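PDB 1XD7: putative HTH-type transcriptional regulator YwnA from Bacillus subtilis subsp. subtilis, which probably binds DNA through a winged helix-turn-helix domain of the Rrf2 type and regulates transcription. Local coordinates for residues S45-K49 and A50-T54; L8-A11 and I12-S16; A69-L73 and L74-R78; V33-N36 and P37-R41; E22-S25 and S26-A30. All blocks are in the same frame, centred on the assembly; numbering follows the deposited sequence.

In the fold
All five contacts are local and follow one another along the chain without nesting or crossing. Contact 2 is a pair of turns within helix 7-19, the central helix that the others surround. Contact 5 starts helix 26-33, and contact 4 makes the turn into helix 37-49; the two touch each other and share a sulfate ion. Contact 1 ends helix 37-49 and leads into strand 53-54, while contact 3 begins helix 73-80 after strand 63-64. Contacts 1, 3, 4 and 5 each pack against contact 2, through Leu-53, Val-76, Val-40 and Ile-29 respectively, among others. Contact 3 lies about 20 Å, between centres, from contact 4 at the other end of the domain.

Contact 1 (S45-K49 and A50-T54); sequences SLLKK and ADILT
The carbonyl of Leu-47 is gripped by two backbone N-H groups as helix 37-49 ends. Ile-52 N lies 2.7 Å from Leu-47 O, nearly in line with the carbonyl bond, whereas Leu-53 N sits 3.3 Å from Leu-47 O and well above the carbonyl plane. One residue earlier, Leu-46 O accepts from Ala-50 N at 2.7 Å in the last ordinary helical bond. Asp-51, with positive phi, is the C-prime residue of a Schellman motif; the companion bond from Asp-51 N to Lys-48 O is modelled too short for its length to be trusted.

Apolar groups close over this polar end. Leu-53 lies alongside Leu-47 and points the same way, its CD1 3.7 Å from Leu-47 CB, while Leu-47 CD2 meets Ile-52 CD1, also at 3.7 Å. The stem of Lys-48 runs at about a right angle to Leu-53, and its CG comes within 3.5 Å of Leu-53 CB, a tight approach. Leu-15 of helix 7-19 packs on both Leu-47 and Leu-53. With the carbonyls of Leu-46 and Leu-47 taken up, the helix can end beside a hydrophobic core and lead through a short turn into strand 53-54, which pairs with strand 63-64.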
loop_
_atom_site.group_PDB
_atom_site.type_symbol
_atom_site.label_atom_id
_atom_site.label_comp_id
_atom_site.label_asym_id
_atom_site.label_seq_id
_atom_site.Cartn_x
_atom_site.Cartn_y
_atom_site.Cartn_z
ATOM N N SER A 45 -21.909 -8.005 -1.635
ATOM C CA SER A 45 -22.087 -9.293 -0.952
ATOM C C SER A 45 -21.042 -9.350 0.156
ATOM O O SER A 45 -21.301 -9.834 1.255
ATOM C CB SER A 45 -21.857 -10.456 -1.909
ATOM O OG SER A 45 -21.827 -9.993 -3.246
ATOM N N LEU A 46 -19.856 -8.843 -0.148
ATOM C CA LEU A 46 -18.781 -8.827 0.823
ATOM C C LEU A 46 -19.185 -7.956 2.005
ATOM O O LEU A 46 -19.148 -8.395 3.159
ATOM C CB LEU A 46 -17.514 -8.291 0.169
ATOM C CG LEU A 46 -17.041 -9.179 -0.984
ATOM C CD1 LEU A 46 -15.906 -8.505 -1.728
ATOM C CD2 LEU A 46 -16.616 -10.537 -0.439
ATOM N N LEU A 47 -19.588 -6.724 1.715
ATOM C CA LEU A 47 -20.000 -5.805 2.766
ATOM C C LEU A 47 -21.085 -6.418 3.639
ATOM O O LEU A 47 -21.094 -6.231 4.853
ATOM C CB LEU A 47 -20.479 -4.497 2.148
ATOM C CG LEU A 47 -19.299 -3.735 1.551
ATOM C CD1 LEU A 47 -19.774 -2.675 0.581
ATOM C CD2 LEU A 47 -18.492 -3.120 2.684
ATOM N N LYS A 48 -22.003 -7.154 3.032
ATOM C CA LYS A 48 -23.039 -7.783 3.825
ATOM C C LYS A 48 -22.438 -8.951 4.588
ATOM O O LYS A 48 -22.740 -9.159 5.761
ATOM C CB LYS A 48 -24.170 -8.265 2.936
ATOM C CG LYS A 48 -25.005 -7.119 2.382
ATOM C CD LYS A 48 -26.252 -7.620 1.689
ATOM C CE LYS A 48 -25.905 -8.487 0.498
ATOM N NZ LYS A 48 -27.136 -8.866 -0.256
ATOM N N LYS A 49 -21.581 -9.708 3.908
ATOM C CA LYS A 49 -20.917 -10.855 4.506
ATOM C C LYS A 49 -20.210 -10.361 5.764
ATOM O O LYS A 49 -20.166 -11.048 6.779
ATOM C CB LYS A 49 -19.902 -11.426 3.522
ATOM C CG LYS A 49 -19.722 -12.928 3.580
ATOM C CD LYS A 49 -18.701 -13.357 2.526
ATOM C CE LYS A 49 -18.554 -14.871 2.434
ATOM N NZ LYS A 49 -19.785 -15.514 1.900
ATOM N N ALA A 50 -19.669 -9.152 5.689
ATOM C CA ALA A 50 -18.989 -8.552 6.830
ATOM C C ALA A 50 -20.035 -7.851 7.696
ATOM O O ALA A 50 -19.709 -7.030 8.549
ATOM C CB ALA A 50 -17.957 -7.555 6.347
ATOM N N ASP A 51 -21.295 -8.198 7.468
ATOM C CA ASP A 51 -22.419 -7.605 8.180
ATOM C C ASP A 51 -22.356 -6.097 8.310
ATOM O O ASP A 51 -22.768 -5.532 9.312
ATOM C CB ASP A 51 -22.593 -8.237 9.558
ATOM C CG ASP A 51 -23.773 -9.187 9.602
ATOM O OD1 ASP A 51 -23.854 -10.066 8.713
ATOM O OD2 ASP A 51 -24.622 -9.058 10.512
ATOM N N ILE A 52 -21.822 -5.442 7.291
ATOM C CA ILE A 52 -21.772 -3.995 7.302
ATOM C C ILE A 52 -23.094 -3.532 6.703
ATOM O O ILE A 52 -23.616 -2.466 7.041
ATOM C CB ILE A 52 -20.644 -3.458 6.438
ATOM C CG1 ILE A 52 -19.301 -3.750 7.112
ATOM C CG2 ILE A 52 -20.846 -1.972 6.211
ATOM C CD1 ILE A 52 -18.114 -3.180 6.383
ATOM N N LEU A 53 -23.633 -4.359 5.816
ATOM C CA LEU A 53 -24.878 -4.056 5.163
ATOM C C LEU A 53 -25.856 -5.151 5.404
ATOM O O LEU A 53 -25.516 -6.332 5.317
ATOM C CB LEU A 53 -24.694 -3.931 3.666
ATOM C CG LEU A 53 -23.983 -2.677 3.197
ATOM C CD1 LEU A 53 -23.779 -2.785 1.703
ATOM C CD2 LEU A 53 -24.800 -1.442 3.557
ATOM N N THR A 54 -27.080 -4.744 5.712
ATOM C CA THR A 54 -28.158 -5.679 5.919
ATOM C C THR A 54 -28.966 -5.530 4.647
ATOM O O THR A 54 -28.901 -4.499 3.984
ATOM C CB THR A 54 -29.027 -5.301 7.124
ATOM O OG1 THR A 54 -29.999 -6.328 7.338
ATOM C CG2 THR A 54 -29.743 -3.980 6.882
#

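Contact 2 (L8-A11 and I12-S16)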
loop_
_atom_site.group_PDB
_atom_site.type_symbol
_atom_site.label_atom_id
_atom_site.label_comp_id
_atom_site.label_asym_id
_atom_site.label_seq_id
_atom_site.Cartn_x
_atom_site.Cartn_y
_atom_site.Cartn_z
ATOM N N LEU A 8 -11.446 -0.289 -1.853
ATOM C CA LEU A 8 -11.855 0.458 -0.674
ATOM C C LEU A 8 -12.648 1.672 -1.133
ATOM O O LEU A 8 -13.745 1.963 -0.637
ATOM C CB LEU A 8 -10.607 0.904 0.080
ATOM C CG LEU A 8 -10.680 1.259 1.559
ATOM C CD1 LEU A 8 -9.754 2.433 1.778
ATOM C CD2 LEU A 8 -12.075 1.599 1.988
ATOM N N ALA A 9 -12.073 2.377 -2.091
ATOM C CA ALA A 9 -12.717 3.548 -2.640
ATOM C C ALA A 9 -14.086 3.142 -3.182
ATOM O O ALA A 9 -15.122 3.694 -2.788
ATOM C CB ALA A 9 -11.863 4.133 -3.746
ATOM N N VAL A 10 -14.102 2.159 -4.075
ATOM C CA VAL A 10 -15.374 1.726 -4.642
ATOM C C VAL A 10 -16.330 1.304 -3.534
ATOM O O VAL A 10 -17.540 1.561 -3.609
ATOM C CB VAL A 10 -15.164 0.576 -5.673
ATOM C CG1 VAL A 10 -16.467 -0.103 -5.998
ATOM C CG2 VAL A 10 -14.554 1.150 -6.955
ATOM N N ALA A 11 -15.800 0.670 -2.494
ATOM C CA ALA A 11 -16.676 0.258 -1.410
ATOM C C ALA A 11 -17.226 1.492 -0.690
ATOM O O ALA A 11 -18.356 1.482 -0.219
ATOM C CB ALA A 11 -15.938 -0.646 -0.438
ATOM N N ILE A 12 -16.428 2.554 -0.620
ATOM C CA ILE A 12 -16.854 3.788 0.039
ATOM C C ILE A 12 -17.961 4.521 -0.746
ATOM O O ILE A 12 -18.976 4.932 -0.165
ATOM C CB ILE A 12 -15.662 4.747 0.249
ATOM C CG1 ILE A 12 -14.557 4.049 1.048
ATOM C CG2 ILE A 12 -16.116 5.972 1.009
ATOM C CD1 ILE A 12 -14.961 3.679 2.458
ATOM N N HIS A 13 -17.778 4.689 -2.053
ATOM C CA HIS A 13 -18.812 5.339 -2.866
ATOM C C HIS A 13 -20.116 4.608 -2.668
ATOM O O HIS A 13 -21.166 5.210 -2.431
ATOM C CB HIS A 13 -18.456 5.281 -4.346
ATOM C CG HIS A 13 -17.492 6.333 -4.764
ATOM N ND1 HIS A 13 -17.857 7.651 -4.906
ATOM C CD2 HIS A 13 -16.162 6.283 -5.004
ATOM C CE1 HIS A 13 -16.792 8.372 -5.217
ATOM N NE2 HIS A 13 -15.748 7.564 -5.281
ATOM N N ILE A 14 -20.037 3.290 -2.761
ATOM C CA ILE A 14 -21.211 2.456 -2.617
ATOM C C ILE A 14 -21.883 2.730 -1.285
ATOM O O ILE A 14 -23.087 2.994 -1.229
ATOM C CB ILE A 14 -20.822 0.977 -2.719
ATOM C CG1 ILE A 14 -20.356 0.679 -4.143
ATOM C CG2 ILE A 14 -21.971 0.100 -2.340
ATOM C CD1 ILE A 14 -19.800 -0.726 -4.340
ATOM N N LEU A 15 -21.108 2.668 -0.210
ATOM C CA LEU A 15 -21.675 2.901 1.105
ATOM C C LEU A 15 -22.242 4.301 1.246
ATOM O O LEU A 15 -23.282 4.479 1.854
ATOM C CB LEU A 15 -20.625 2.655 2.178
ATOM C CG LEU A 15 -20.259 1.176 2.280
ATOM C CD1 LEU A 15 -19.094 0.997 3.238
ATOM C CD2 LEU A 15 -21.465 0.382 2.743
ATOM N N SER A 16 -21.555 5.293 0.692
ATOM C CA SER A 16 -22.041 6.667 0.769
ATOM C C SER A 16 -23.462 6.781 0.238
ATOM O O SER A 16 -24.358 7.243 0.928
ATOM C CB SER A 16 -21.136 7.595 -0.029
ATOM O OG SER A 16 -19.860 7.661 0.576
#
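Helix 7-19 is the central helix of the winged-helix domain, and residues 8-16 form two of its turns. On one side Leu-8 and Ile-12 lie side by side, pointing the same way, with Leu-8 CD2 3.6 Å from Ile-12 CD1. Leu-8 holds its CG trans to the backbone N (chi1 -158°), which swings it to the side of the carbonyl carbon, and from there CD2 reaches Ile-12. On another side Val-10 CG1 approaches Ile-14 CD1 at 3.8 Å, the two side chains slanting across each other.

The backbone beneath is held by regular i to i+4 bonds: His-13 N to Ala-9 O at 2.9 Å, Ile-14 N to Val-10 O at 3.2 Å and Leu-15 N to Ala-11 O at 3.0 Å. Ser-16 turns its hydroxyl back on the helix: OG donates to Ile-12 O at 3.0 Å from above the carbonyl plane, so that oxygen serves both Ser-16 N and Ser-16 OG.

Leu-8 and Ala-11 rest on Val-76 of helix 73-80, and Ile-14 on Val-40 and Met-43 of helix 37-49. Leu-8 and Ile-12 also meet Phe-111 and Leu-107 of the second subunit. With its polar backbone and the Ser-16 hydroxyl bonded internally, the helix can present apolar side chains both to its own domain and to the dimer partner.

Contact 3 (A69-L73 and L74-R78)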
loop_
_atom_site.group_PDB
_atom_site.type_symbol
_atom_site.label_atom_id
_atom_site.label_comp_id
_atom_site.label_asym_id
_atom_site.label_seq_id
_atom_site.Cartn_x
_atom_site.Cartn_y
_atom_site.Cartn_z
ATOM N N ALA A 69 -21.225 6.741 11.565
ATOM C CA ALA A 69 -20.250 7.231 12.521
ATOM C C ALA A 69 -19.625 6.050 13.233
ATOM O O ALA A 69 -18.617 6.186 13.902
ATOM C CB ALA A 69 -20.923 8.163 13.528
ATOM N N ASP A 70 -20.239 4.890 13.073
ATOM C CA ASP A 70 -19.748 3.678 13.697
ATOM C C ASP A 70 -19.155 2.740 12.660
ATOM O O ASP A 70 -19.065 1.534 12.895
ATOM C CB ASP A 70 -20.889 2.963 14.411
ATOM C CG ASP A 70 -21.583 3.849 15.415
ATOM O OD1 ASP A 70 -22.726 3.512 15.792
ATOM O OD2 ASP A 70 -20.983 4.875 15.822
ATOM N N ILE A 71 -18.756 3.278 11.514
ATOM C CA ILE A 71 -18.188 2.442 10.469
ATOM C C ILE A 71 -16.838 2.967 10.088
ATOM O O ILE A 71 -16.730 3.966 9.385
ATOM C CB ILE A 71 -19.058 2.431 9.215
ATOM C CG1 ILE A 71 -20.517 2.148 9.593
ATOM C CG2 ILE A 71 -18.554 1.365 8.261
ATOM C CD1 ILE A 71 -21.472 2.126 8.419
ATOM N N SER A 72 -15.798 2.287 10.550
ATOM C CA SER A 72 -14.443 2.725 10.264
ATOM C C SER A 72 -14.020 2.307 8.873
ATOM O O SER A 72 -14.487 1.296 8.360
ATOM C CB SER A 72 -13.480 2.116 11.283
ATOM O OG SER A 72 -13.518 0.703 11.195
ATOM N N LEU A 73 -13.136 3.078 8.259
ATOM C CA LEU A 73 -12.672 2.713 6.940
ATOM C C LEU A 73 -11.917 1.382 7.050
ATOM O O LEU A 73 -12.058 0.502 6.207
ATOM C CB LEU A 73 -11.785 3.818 6.374
ATOM C CG LEU A 73 -12.521 5.159 6.187
ATOM C CD1 LEU A 73 -11.815 6.004 5.141
ATOM C CD2 LEU A 73 -13.948 4.914 5.730
ATOM N N LEU A 74 -11.139 1.224 8.110
ATOM C CA LEU A 74 -10.406 -0.019 8.313
ATOM C C LEU A 74 -11.421 -1.161 8.287
ATOM O O LEU A 74 -11.206 -2.186 7.639
ATOM C CB LEU A 74 -9.666 0.033 9.658
ATOM C CG LEU A 74 -8.848 -1.159 10.187
ATOM C CD1 LEU A 74 -9.783 -2.175 10.786
ATOM C CD2 LEU A 74 -8.002 -1.767 9.088
ATOM N N GLU A 75 -12.543 -0.960 8.971
ATOM C CA GLU A 75 -13.615 -1.958 9.024
ATOM C C GLU A 75 -14.068 -2.302 7.605
ATOM O O GLU A 75 -14.351 -3.464 7.296
ATOM C CB GLU A 75 -14.793 -1.404 9.840
ATOM C CG GLU A 75 -15.959 -2.361 10.077
ATOM C CD GLU A 75 -16.887 -1.880 11.201
ATOM O OE1 GLU A 75 -16.616 -0.818 11.803
ATOM O OE2 GLU A 75 -17.890 -2.565 11.496
ATOM N N VAL A 76 -14.129 -1.288 6.745
ATOM C CA VAL A 76 -14.542 -1.476 5.359
ATOM C C VAL A 76 -13.468 -2.231 4.603
ATOM O O VAL A 76 -13.752 -3.146 3.829
ATOM C CB VAL A 76 -14.742 -0.126 4.634
ATOM C CG1 VAL A 76 -15.174 -0.375 3.200
ATOM C CG2 VAL A 76 -15.761 0.718 5.365
ATOM N N TYR A 77 -12.231 -1.813 4.825
ATOM C CA TYR A 77 -11.069 -2.409 4.193
ATOM C C TYR A 77 -11.041 -3.932 4.278
ATOM O O TYR A 77 -11.029 -4.613 3.260
ATOM C CB TYR A 77 -9.807 -1.851 4.835
ATOM C CG TYR A 77 -8.522 -2.410 4.261
ATOM C CD1 TYR A 77 -8.108 -2.086 2.968
ATOM C CD2 TYR A 77 -7.698 -3.237 5.028
ATOM C CE1 TYR A 77 -6.897 -2.570 2.454
ATOM C CE2 TYR A 77 -6.485 -3.726 4.525
ATOM C CZ TYR A 77 -6.088 -3.388 3.241
ATOM O OH TYR A 77 -4.876 -3.848 2.757
ATOM N N ARG A 78 -11.019 -4.461 5.496
ATOM C CA ARG A 78 -10.976 -5.905 5.696
ATOM C C ARG A 78 -12.070 -6.626 4.938
ATOM O O ARG A 78 -11.819 -7.645 4.298
ATOM C CB ARG A 78 -11.081 -6.254 7.179
ATOM C CG ARG A 78 -9.791 -6.802 7.786
ATOM C CD ARG A 78 -10.077 -7.478 9.123
ATOM N NE ARG A 78 -10.255 -8.933 9.046
ATOM C CZ ARG A 78 -11.061 -9.576 8.197
ATOM N NH1 ARG A 78 -11.791 -8.911 7.313
ATOM N NH2 ARG A 78 -11.144 -10.900 8.242
#
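Ser-72 OG accepts a hydrogen bond from Glu-75 N at 2.9 Å, although the position of this oxygen is somewhat uncertain in the model. The hydroxyl reaches that N-H because chi1 of 61° sets it between the serine's own backbone N and carbonyl carbon. In return Glu-75 stretches back along the chain, CG trans to its backbone N (chi1 -176°) and the rest extended, and its OE1 takes a weak bond from Ser-72 N at 3.4 Å. This exchange is a capping box, with Ser-72 as N-cap of helix 73-80.

The first backbone bonds of the helix follow at once: Val-76 N to Ser-72 O at 3.1 Å, then Tyr-77 N to Leu-73 O at 2.7 Å. Beside the cap, Ile-71 CG2, just before the helix, touches Val-76 CG2 in its first turn at 4.1 Å, the two branched side chains meeting at a slant.

Farther out, Val-76 settles against Leu-8, Ala-11 and Leu-15 of helix 7-19, and Leu-73 against Ile-12. On the approach to the cap, the backbone of Ile-71 is hydrogen-bonded to that of Leu-127, while Leu-73 also meets Thr-110 of the second subunit.

Contact 4 (V33-N36 and P37-R41). With SO4 (sulfate ion), chain B.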
loop_
_atom_site.group_PDB
_atom_site.type_symbol
_atom_site.label_atom_id
_atom_site.label_comp_id
_atom_site.label_asym_id
_atom_site.label_seq_id
_atom_site.Cartn_x
_atom_site.Cartn_y
_atom_site.Cartn_z
ATOM N N VAL A 33 -22.171 5.312 -9.572
ATOM C CA VAL A 33 -20.759 5.218 -9.241
ATOM C C VAL A 33 -19.920 5.119 -10.495
ATOM O O VAL A 33 -18.702 5.254 -10.450
ATOM C CB VAL A 33 -20.473 3.990 -8.359
ATOM C CG1 VAL A 33 -19.003 3.869 -8.108
ATOM C CG2 VAL A 33 -21.210 4.120 -7.052
ATOM N N ASN A 34 -20.583 4.889 -11.619
ATOM C CA ASN A 34 -19.900 4.749 -12.899
ATOM C C ASN A 34 -18.879 3.618 -12.853
ATOM O O ASN A 34 -17.694 3.810 -13.133
ATOM C CB ASN A 34 -19.205 6.051 -13.301
ATOM C CG ASN A 34 -18.795 6.059 -14.771
ATOM O OD1 ASN A 34 -18.245 7.043 -15.267
ATOM N ND2 ASN A 34 -19.068 4.955 -15.472
ATOM N N THR A 35 -19.366 2.437 -12.493
ATOM C CA THR A 35 -18.550 1.241 -12.407
ATOM C C THR A 35 -19.417 0.064 -12.815
ATOM O O THR A 35 -20.646 0.156 -12.841
ATOM C CB THR A 35 -18.036 1.018 -10.966
ATOM O OG1 THR A 35 -17.048 2.008 -10.664
ATOM C CG2 THR A 35 -17.419 -0.363 -10.811
ATOM N N ASN A 36 -18.761 -1.037 -13.145
ATOM C CA ASN A 36 -19.435 -2.263 -13.546
ATOM C C ASN A 36 -20.343 -2.750 -12.406
ATOM O O ASN A 36 -19.957 -2.732 -11.237
ATOM C CB ASN A 36 -18.350 -3.297 -13.895
ATOM C CG ASN A 36 -18.906 -4.664 -14.277
ATOM O OD1 ASN A 36 -18.165 -5.513 -14.774
ATOM N ND2 ASN A 36 -20.192 -4.891 -14.035
ATOM N N PRO A 37 -21.569 -3.179 -12.731
ATOM C CA PRO A 37 -22.514 -3.667 -11.723
ATOM C C PRO A 37 -22.270 -5.072 -11.183
ATOM O O PRO A 37 -23.027 -5.550 -10.348
ATOM C CB PRO A 37 -23.862 -3.546 -12.427
ATOM C CG PRO A 37 -23.509 -3.778 -13.845
ATOM C CD PRO A 37 -22.254 -2.958 -14.014
ATOM N N VAL A 38 -21.244 -5.758 -11.669
ATOM C CA VAL A 38 -20.945 -7.088 -11.132
ATOM C C VAL A 38 -20.054 -6.788 -9.933
ATOM O O VAL A 38 -20.228 -7.335 -8.840
ATOM C CB VAL A 38 -20.187 -7.962 -12.152
ATOM C CG1 VAL A 38 -21.119 -8.368 -13.281
ATOM C CG2 VAL A 38 -19.016 -7.198 -12.711
ATOM N N VAL A 39 -19.118 -5.879 -10.165
ATOM C CA VAL A 39 -18.195 -5.405 -9.153
ATOM C C VAL A 39 -19.019 -4.934 -7.967
ATOM O O VAL A 39 -18.821 -5.375 -6.828
ATOM C CB VAL A 39 -17.402 -4.211 -9.686
ATOM C CG1 VAL A 39 -16.528 -3.649 -8.602
ATOM C CG2 VAL A 39 -16.572 -4.636 -10.885
ATOM N N VAL A 40 -19.965 -4.048 -8.261
ATOM C CA VAL A 40 -20.843 -3.486 -7.255
ATOM C C VAL A 40 -21.569 -4.572 -6.458
ATOM O O VAL A 40 -21.566 -4.567 -5.219
ATOM C CB VAL A 40 -21.871 -2.535 -7.919
ATOM C CG1 VAL A 40 -22.821 -1.991 -6.880
ATOM C CG2 VAL A 40 -21.146 -1.394 -8.622
ATOM N N ARG A 41 -22.189 -5.513 -7.150
ATOM C CA ARG A 41 -22.901 -6.550 -6.426
ATOM C C ARG A 41 -21.912 -7.340 -5.578
ATOM O O ARG A 41 -22.195 -7.662 -4.426
ATOM C CB ARG A 41 -23.627 -7.478 -7.391
ATOM C CG ARG A 41 -24.388 -6.752 -8.478
ATOM C CD ARG A 41 -25.278 -7.703 -9.262
ATOM N NE ARG A 41 -26.546 -7.882 -8.576
ATOM C CZ ARG A 41 -27.606 -7.107 -8.770
ATOM N NH1 ARG A 41 -27.551 -6.109 -9.641
ATOM N NH2 ARG A 41 -28.713 -7.317 -8.078
HETATM S S SO4 B . -30.478 -5.180 -5.963
HETATM O O1 SO4 B . -30.698 -5.775 -7.287
HETATM O O2 SO4 B . -30.342 -3.720 -6.106
HETATM O O3 SO4 B . -31.609 -5.521 -5.081
HETATM O O4 SO4 B . -29.244 -5.718 -5.368
#
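Asn-36, Pro-37 and Thr-35 account for most of the surface buried where the chain turns into helix 37-49. Asn-36 occupies the N-cap position, and its carbonyl opens the helix: Val-40 N donates to Asn-36 O at 3.3 Å. Its CB also rests 3.7 Å from Val-39 CG2. The modelled position of its amide is doubtful and crowds Val-38.

Pro-37 takes the first helical position, where its ring nitrogen has no hydrogen to offer and the helix has no carbonyl of a preceding turn to receive one; it packs on Ala-30 of helix 26-33. Thr-35 runs across Val-39 at about a right angle, with CG2 4.0 Å from Val-39 CB. Chi1 of -71° places this methyl trans to the threonine's backbone N and turns the hydroxyl toward Asn-34 O, to which OG1 makes a weak bond.

At the far end of the segment Arg-41 NH2 holds O1 of the sulfate ion at 2.6 Å, with that oxygen near the guanidinium plane, at its edge. Ser-26 and Gly-61 bind the same anion. Residues 33-41 form the turn of the predicted helix-turn-helix motif and the beginning of its second helix, the one that in such motifs usually reads DNA.

Contact 5 (E22-S25 and S26-A30); sequences EKTS and SEIIA. With SO4 (sulfate ion), chain B.
Residues 24 and 25 run extended until the chain enters helix 26-33, where Ile-29 N donates to Ser-25 O at 3.3 Å, a length made uncertain by the crowding of that oxygen in the model. Ser-25 is the N-cap of this helix, the first of the predicted helix-turn-helix motif. Its hydroxyl, set between the residue's own backbone N and carbonyl carbon (chi1 68°), faces the opening turn and accepts a fairly straight bond from Ile-28 N, at 3.2 Å from Ser-25 OG. The hydroxyl oxygen's exact place is also less sure, because the neighbouring Glu-27 carboxylate is modelled too close to it.

Thr-24 adds an apolar touch beside the cap. Its CG2 touches both isoleucines, 3.8 Å from Ile-28 CG2 and 3.7 Å from Ile-29 CG1, meeting Ile-28 at about a right angle and Ile-29 at a slant. Ile-29 continues inward onto Val-40 of helix 37-49, and Pro-60 packs against Ser-25 from a loop.

A sulfate ion, probably from the crystallisation liquor and shared with Arg-41, sits at the same helix end. Ser-26 N donates to its O2, so the anion meets an N-H of the first turn, where the helix dipole would be expected to favour negative charge. In a DNA-binding protein such a site is consistent with a place for a backbone phosphate. Ser-26 OG is modelled only 2.4 Å from sulfate O4, too short for the geometry of that bond to be relied on.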
loop_
_atom_site.group_PDB
_atom_site.type_symbol
_atom_site.label_atom_id
_atom_site.label_comp_id
_atom_site.label_asym_id
_atom_site.label_seq_id
_atom_site.Cartn_x
_atom_site.Cartn_y
_atom_site.Cartn_z
ATOM N N GLU A 22 -32.271 5.047 -0.043
ATOM C CA GLU A 22 -33.338 5.355 -0.979
ATOM C C GLU A 22 -33.735 4.142 -1.794
ATOM O O GLU A 22 -34.168 4.276 -2.942
ATOM C CB GLU A 22 -32.904 6.467 -1.927
ATOM C CG GLU A 22 -32.883 7.819 -1.279
ATOM C CD GLU A 22 -34.173 8.099 -0.533
ATOM O OE1 GLU A 22 -35.262 7.943 -1.133
ATOM O OE2 GLU A 22 -34.097 8.470 0.659
ATOM N N LYS A 23 -33.589 2.959 -1.206
ATOM C CA LYS A 23 -33.952 1.736 -1.909
ATOM C C LYS A 23 -33.294 1.805 -3.274
ATOM O O LYS A 23 -33.941 1.601 -4.306
ATOM C CB LYS A 23 -35.465 1.657 -2.093
ATOM C CG LYS A 23 -36.279 1.976 -0.846
ATOM C CD LYS A 23 -36.247 0.855 0.178
ATOM C CE LYS A 23 -36.958 1.268 1.465
ATOM N NZ LYS A 23 -36.308 2.463 2.089
ATOM N N THR A 24 -32.008 2.119 -3.276
ATOM C CA THR A 24 -31.269 2.221 -4.512
ATOM C C THR A 24 -30.754 0.848 -4.930
ATOM O O THR A 24 -30.013 0.194 -4.194
ATOM C CB THR A 24 -30.098 3.171 -4.355
ATOM O OG1 THR A 24 -30.508 4.311 -3.587
ATOM C CG2 THR A 24 -29.624 3.631 -5.709
ATOM N N SER A 25 -31.163 0.422 -6.120
ATOM C CA SER A 25 -30.771 -0.868 -6.672
ATOM C C SER A 25 -29.276 -0.874 -6.910
ATOM O O SER A 25 -28.621 0.168 -6.885
ATOM C CB SER A 25 -31.487 -1.120 -7.999
ATOM O OG SER A 25 -31.012 -0.224 -8.988
ATOM N N SER A 26 -28.737 -2.052 -7.168
ATOM C CA SER A 26 -27.313 -2.167 -7.396
ATOM C C SER A 26 -26.961 -1.557 -8.728
ATOM O O SER A 26 -25.920 -0.920 -8.875
ATOM C CB SER A 26 -26.904 -3.635 -7.365
ATOM O OG SER A 26 -27.494 -4.271 -6.251
ATOM N N GLU A 27 -27.837 -1.754 -9.705
ATOM C CA GLU A 27 -27.606 -1.219 -11.040
ATOM C C GLU A 27 -27.400 0.286 -10.967
ATOM O O GLU A 27 -26.370 0.808 -11.400
ATOM C CB GLU A 27 -28.794 -1.539 -11.955
ATOM C CG GLU A 27 -29.938 -2.312 -11.281
ATOM C CD GLU A 27 -31.261 -1.526 -11.230
ATOM O OE1 GLU A 27 -32.293 -2.099 -10.785
ATOM O OE2 GLU A 27 -31.262 -0.338 -11.631
ATOM N N ILE A 28 -28.385 0.976 -10.401
ATOM C CA ILE A 28 -28.334 2.428 -10.272
ATOM C C ILE A 28 -27.043 2.854 -9.613
ATOM O O ILE A 28 -26.413 3.828 -10.028
ATOM C CB ILE A 28 -29.515 2.947 -9.439
ATOM C CG1 ILE A 28 -30.821 2.469 -10.071
ATOM C CG2 ILE A 28 -29.496 4.472 -9.392
ATOM C CD1 ILE A 28 -32.048 2.788 -9.268
ATOM N N ILE A 29 -26.638 2.101 -8.596
ATOM C CA ILE A 29 -25.415 2.415 -7.880
ATOM C C ILE A 29 -24.224 2.331 -8.803
ATOM O O ILE A 29 -23.385 3.228 -8.841
ATOM C CB ILE A 29 -25.254 1.478 -6.693
ATOM C CG1 ILE A 29 -26.459 1.673 -5.765
ATOM C CG2 ILE A 29 -23.939 1.752 -5.977
ATOM C CD1 ILE A 29 -26.455 0.846 -4.519
ATOM N N ALA A 30 -24.150 1.257 -9.571
ATOM C CA ALA A 30 -23.050 1.119 -10.510
ATOM C C ALA A 30 -23.104 2.308 -11.476
ATOM O O ALA A 30 -22.080 2.916 -11.787
ATOM C CB ALA A 30 -23.170 -0.204 -11.267
HETATM S S SO4 B . -30.478 -5.180 -5.963
HETATM O O1 SO4 B . -30.698 -5.775 -7.287
HETATM O O2 SO4 B . -30.342 -3.720 -6.106
HETATM O O3 SO4 B . -31.609 -5.521 -5.081
HETATM O O4 SO4 B . -29.244 -5.718 -5.368
#